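PDB 4JX2: DUF5624 domain-containing protein from Legionella pneumophila subsp. pneumophila, which is of unknown function but is probably secreted by means of a signal peptide, and combines alpha-helices with beta-sheets. Local coordinates for the interface of chains A and B. Numbering follows the deposited sequence. Chains: chain A/B, hypothetical protein.

Contact 1: the interface of chains A and B. Residues chain A 354, 371, 375; chain B 346, 348.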
ATOM      1  N   ILE A 354      -3.780 -19.892   1.293  1.00 30.50           N
ATOM      2  CA  ILE A 354      -3.131 -20.240   2.556  1.00 29.21           C
ATOM      3  C   ILE A 354      -4.217 -20.603   3.574  1.00 35.95           C
ATOM      4  O   ILE A 354      -5.374 -20.195   3.371  1.00 36.08           O
ATOM      5  CB  ILE A 354      -2.226 -19.071   3.039  1.00 31.06           C
ATOM      6  CG1 ILE A 354      -3.001 -17.727   3.203  1.00 29.40           C
ATOM      7  CG2 ILE A 354      -0.998 -18.916   2.129  1.00 32.08           C
ATOM      8  CD1 ILE A 354      -2.272 -16.678   4.073  1.00 19.43           C
HETATM    9  N   MSE A 371      -3.388 -20.811  12.557  1.00 29.96           N
HETATM   10  CA  MSE A 371      -2.243 -20.517  11.708  1.00 28.03           C
HETATM   11  C   MSE A 371      -2.384 -19.115  11.085  1.00 31.52           C
HETATM   12  O   MSE A 371      -1.431 -18.321  11.094  1.00 31.23           O
HETATM   13  CB  MSE A 371      -2.100 -21.586  10.641  1.00 29.60           C
HETATM   14  CG  MSE A 371      -1.642 -22.923  11.193  1.00 36.59           C
HETATM   15 SE   MSE A 371      -1.258 -24.145   9.729  0.75 44.20          SE
HETATM   16  CE  MSE A 371      -2.784 -25.057   9.662  1.00 41.71           C
ATOM     17  N   PHE A 375      -0.230 -15.519  11.785  1.00 32.47           N
ATOM     18  CA  PHE A 375       0.232 -14.823  10.604  1.00 31.58           C
ATOM     19  C   PHE A 375      -0.295 -13.379  10.603  1.00 35.93           C
ATOM     20  O   PHE A 375       0.479 -12.440  10.440  1.00 37.37           O
ATOM     21  CB  PHE A 375      -0.192 -15.593   9.334  1.00 32.73           C
ATOM     22  CG  PHE A 375       0.361 -14.998   8.063  1.00 33.53           C
ATOM     23  CD1 PHE A 375       1.709 -15.132   7.742  1.00 35.79           C
ATOM     24  CD2 PHE A 375      -0.448 -14.240   7.220  1.00 34.70           C
ATOM     25  CE1 PHE A 375       2.227 -14.565   6.575  1.00 36.24           C
ATOM     26  CE2 PHE A 375       0.082 -13.638   6.073  1.00 36.75           C
ATOM     27  CZ  PHE A 375       1.412 -13.814   5.754  1.00 34.84           C
TER
ATOM     28  N   ILE B 346       3.201 -19.620   8.755  1.00 31.80           N
ATOM     29  CA  ILE B 346       2.903 -19.409   7.353  1.00 29.91           C
ATOM     30  C   ILE B 346       3.908 -18.421   6.828  1.00 31.61           C
ATOM     31  O   ILE B 346       4.252 -17.460   7.528  1.00 31.58           O
ATOM     32  CB  ILE B 346       1.435 -18.891   7.190  1.00 32.57           C
ATOM     33  CG1 ILE B 346       0.407 -19.997   7.515  1.00 32.66           C
ATOM     34  CG2 ILE B 346       1.171 -18.244   5.797  1.00 32.04           C
ATOM     35  CD1 ILE B 346      -1.053 -19.534   7.572  1.00 36.18           C
ATOM     36  N   LEU B 348       4.319 -16.249   3.125  1.00 25.62           N
ATOM     37  CA  LEU B 348       3.789 -15.929   1.808  1.00 26.28           C
ATOM     38  C   LEU B 348       4.947 -15.502   0.902  1.00 33.66           C
ATOM     39  O   LEU B 348       5.845 -14.823   1.419  1.00 34.25           O
ATOM     40  CB  LEU B 348       2.757 -14.789   1.900  1.00 25.96           C
ATOM     41  CG  LEU B 348       1.339 -15.126   2.257  1.00 30.52           C
ATOM     42  CD1 LEU B 348       0.497 -13.875   2.191  1.00 30.13           C
ATOM     43  CD2 LEU B 348       0.760 -16.144   1.304  1.00 33.88           C
TER
HETATM   44  O   HOH W   1       1.246 -18.986  11.013  1.00 30.73           O

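Contact 2: the interface of chains A and B. Residues chain A 267, 269, 380; chain B 297-299, 329, 333.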
ATOM      1  N   ASN A 267      -4.029   0.223  13.122  1.00 40.21           N
ATOM      2  CA  ASN A 267      -3.180  -0.599  12.247  1.00 38.80           C
ATOM      3  C   ASN A 267      -2.971   0.159  10.934  1.00 40.32           C
ATOM      4  O   ASN A 267      -3.685  -0.036   9.947  1.00 39.63           O
ATOM      5  CB  ASN A 267      -3.788  -1.988  12.039  1.00 35.54           C
ATOM      6  CG  ASN A 267      -2.786  -3.010  11.632  1.00 46.20           C
ATOM      7  OD1 ASN A 267      -1.692  -2.708  11.164  1.00 50.04           O
ATOM      8  ND2 ASN A 267      -3.156  -4.253  11.758  1.00 36.46           N
ATOM      9  N   SER A 269      -0.560   0.081   8.799  1.00 31.56           N
ATOM     10  CA  SER A 269       0.197  -0.628   7.765  1.00 31.68           C
ATOM     11  C   SER A 269      -0.559  -1.777   7.105  1.00 37.98           C
ATOM     12  O   SER A 269      -0.001  -2.425   6.219  1.00 37.91           O
ATOM     13  CB  SER A 269       1.468  -1.196   8.386  1.00 34.56           C
ATOM     14  OG  SER A 269       1.147  -2.078   9.450  1.00 35.63           O
ATOM     15  N   PRO A 380       2.881  -7.027   9.454  1.00 33.53           N
ATOM     16  CA  PRO A 380       2.380  -5.636   9.447  1.00 32.63           C
ATOM     17  C   PRO A 380       1.347  -5.347   8.349  1.00 36.96           C
ATOM     18  O   PRO A 380       0.517  -4.457   8.521  1.00 37.98           O
ATOM     19  CB  PRO A 380       3.650  -4.815   9.205  1.00 34.98           C
ATOM     20  CG  PRO A 380       4.607  -5.742   8.528  1.00 39.59           C
ATOM     21  CD  PRO A 380       4.334  -7.063   9.177  1.00 35.40           C
TER
ATOM     22  N   TYR B 297       9.034  -0.394   7.653  1.00 32.53           N
ATOM     23  CA  TYR B 297       7.572  -0.565   7.629  1.00 30.63           C
ATOM     24  C   TYR B 297       6.918   0.476   6.723  1.00 33.39           C
ATOM     25  O   TYR B 297       7.256   1.651   6.789  1.00 33.96           O
ATOM     26  CB  TYR B 297       6.971  -0.500   9.063  1.00 31.50           C
ATOM     27  CG  TYR B 297       7.414  -1.637   9.967  1.00 32.94           C
ATOM     28  CD1 TYR B 297       6.930  -2.934   9.782  1.00 35.19           C
ATOM     29  CD2 TYR B 297       8.366  -1.435  10.961  1.00 32.98           C
ATOM     30  CE1 TYR B 297       7.365  -3.989  10.579  1.00 34.46           C
ATOM     31  CE2 TYR B 297       8.821  -2.488  11.755  1.00 33.39           C
ATOM     32  CZ  TYR B 297       8.295  -3.756  11.580  1.00 42.93           C
ATOM     33  OH  TYR B 297       8.738  -4.804  12.355  1.00 49.26           O
ATOM     34  N   ILE B 298       6.030   0.033   5.842  1.00 29.56           N
ATOM     35  CA  ILE B 298       5.255   0.905   4.981  1.00 29.83           C
ATOM     36  C   ILE B 298       3.956   1.131   5.731  1.00 36.28           C
ATOM     37  O   ILE B 298       3.191   0.194   5.914  1.00 37.09           O
ATOM     38  CB  ILE B 298       5.067   0.361   3.533  1.00 32.54           C
ATOM     39  CG1 ILE B 298       6.424   0.063   2.883  1.00 31.29           C
ATOM     40  CG2 ILE B 298       4.247   1.357   2.679  1.00 33.88           C
ATOM     41  CD1 ILE B 298       6.337  -0.708   1.674  1.00 24.82           C
ATOM     42  N   THR B 299       3.747   2.351   6.249  1.00 33.88           N
ATOM     43  CA  THR B 299       2.587   2.688   7.082  1.00 33.17           C
ATOM     44  C   THR B 299       1.752   3.804   6.395  1.00 37.79           C
ATOM     45  O   THR B 299       1.824   4.977   6.806  1.00 38.85           O
ATOM     46  CB  THR B 299       3.103   3.091   8.461  1.00 33.73           C
ATOM     47  OG1 THR B 299       3.944   4.228   8.298  1.00 28.36           O
ATOM     48  CG2 THR B 299       3.869   1.960   9.153  1.00 30.57           C
ATOM     49  N   ARG B 329       4.342  -2.246  15.235  1.00 38.72           N
ATOM     50  CA  ARG B 329       4.562  -3.206  14.142  1.00 38.54           C
ATOM     51  C   ARG B 329       5.680  -4.215  14.532  1.00 43.06           C
ATOM     52  O   ARG B 329       5.512  -5.426  14.392  1.00 43.21           O
ATOM     53  CB  ARG B 329       4.943  -2.463  12.842  1.00 38.33           C
ATOM     54  CG  ARG B 329       3.854  -2.262  11.803  1.00 44.18           C
ATOM     55  CD  ARG B 329       2.958  -1.083  12.045  1.00 56.31           C
ATOM     56  NE  ARG B 329       1.792  -1.522  12.805  1.00 72.82           N
ATOM     57  CZ  ARG B 329       1.109  -0.749  13.636  1.00 79.96           C
ATOM     58  NH1 ARG B 329       1.457   0.519  13.808  1.00 56.70           N
ATOM     59  NH2 ARG B 329       0.071  -1.235  14.300  1.00 67.41           N
ATOM     60  N   ARG B 333       5.207  -8.556  15.701  1.00 36.96           N
ATOM     61  CA  ARG B 333       5.981  -9.575  15.013  1.00 36.36           C
ATOM     62  C   ARG B 333       6.707 -10.476  16.026  1.00 39.33           C
ATOM     63  O   ARG B 333       6.715 -11.690  15.868  1.00 38.46           O
ATOM     64  CB  ARG B 333       6.976  -8.902  14.058  1.00 38.27           C
ATOM     65  CG  ARG B 333       7.411  -9.746  12.851  1.00 50.77           C
ATOM     66  CD  ARG B 333       8.294  -8.921  11.918  1.00 58.72           C
ATOM     67  NE  ARG B 333       7.833  -9.011  10.528  1.00 69.65           N
ATOM     68  CZ  ARG B 333       7.950  -8.037   9.630  1.00 73.66           C
ATOM     69  NH1 ARG B 333       8.517  -6.887   9.958  1.00 49.43           N
ATOM     70  NH2 ARG B 333       7.496  -8.207   8.395  1.00 66.23           N
TER
HETATM   71  O   HOH W   2       2.339  -2.134   5.181  1.00 27.34           O

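Contact 1: the interface of chains A and B
Helix 366-378 of chain A, together with the loop that carries A:Ile354, meets the chain B loop holding B:Ile346 and B:Leu348, in an apolar patch between two copies of this DUF5624-family protein. B:Ile346 lies over one face of the A:Phe375 ring. Its branch methyl CG2 stands 3.7 Å above the ring plane, displaced toward the rim on the CD1 side, and its carbonyl O comes to 3.5 Å from CD1 of the same ring. With CG anti to the backbone N (chi1 -175°), A:Phe375 sends its ring away from its helix toward the chain B loop. The far end of the ring reaches B:Leu348, where CZ meets the leucine methyl CD1 at 3.7 Å and the two side chains run at about a right angle. The other methyl of B:Leu348, CD2, turns to CG2 of A:Ile354, 3.4 Å away, so the forked leucine touches both chain A segments. At the other end, the extended side chain of B:Ile346 (chi2 172°) carries CD1 against the helix, 3.8 Å from CB of the selenomethionine A:Met371 and beside its carbonyl group. A water bridges the two main chains next to this methyl, 2.8 Å from the carbonyl O of A:Met371 and 3.1 Å from the backbone N of B:Ile346.

Contact 2: the interface of chains A and B
Bends at chi2 and chi3 fold the B:Arg329 side chain so that its CG and CD methylenes meet A:Ser269 and A:Pro380, while its guanidinium continues toward A:Asn267, in a contact of this DUF5624-family protein that sets chain A loops against helix 315-339 and the short strand 296-298 of chain B. The serine hydroxyl OG sits between its own backbone N and carbonyl carbon (chi1 59°), a position from which it reaches both the arginine chain and the carbonyl of A:Pro380. The bond from A:Ser269 OG to A:Pro380 O is 2.6 Å long; the hydroxyl approaches from above the carbonyl plane, 37° out of it, and joins the two chain A loop segments that face the partner. Against this pair the arginine packs with its aliphatic part, CD lying 3.3 Å from A:Ser269 OG and CG 3.6 Å from A:Pro380 CB. Farther along, the guanidinium of B:Arg329 and the amide of A:Asn267 are turned only modestly from parallel, at 22°, but OD1 and NH2 stay 3.9 Å apart, too far for a direct hydrogen bond. The proline ring is also bordered by B:Tyr297 and B:Arg333. Its CG lies in the plane of the tyrosine ring at the edge, while CB of B:Arg329 covers one face of that ring from within chain B. From another side, A:Pro380 CD rests over a face of the B:Arg333 guanidinium, 3.5 Å from NH2 and offset toward the rim. A weak bond from B:Arg333 NH1 to the phenol OH of B:Tyr297 connects these two neighbours of the proline. Next to the serine, a water bridges the chains through backbone carbonyls, 2.6 Å from both A:Ser269 O and B:Ile298 O.

The centres of the C-alpha atoms of contact 1 and contact 2 lie about 17 Å apart within the same A/B interface. The two contacts have no residue in common, yet chain A connects them closely: A:Phe375 of contact 1 is near the end of helix 366-378, and A:Pro380 of contact 2 follows in the loop just beyond it. On chain B, the loop in contact 1 follows helix 315-339, which supplies the arginines of contact 2. Two-fold symmetry repeats both patches with the chains exchanged, consistent with a dimer, although the structure alone does not show that this pairing exists in solution.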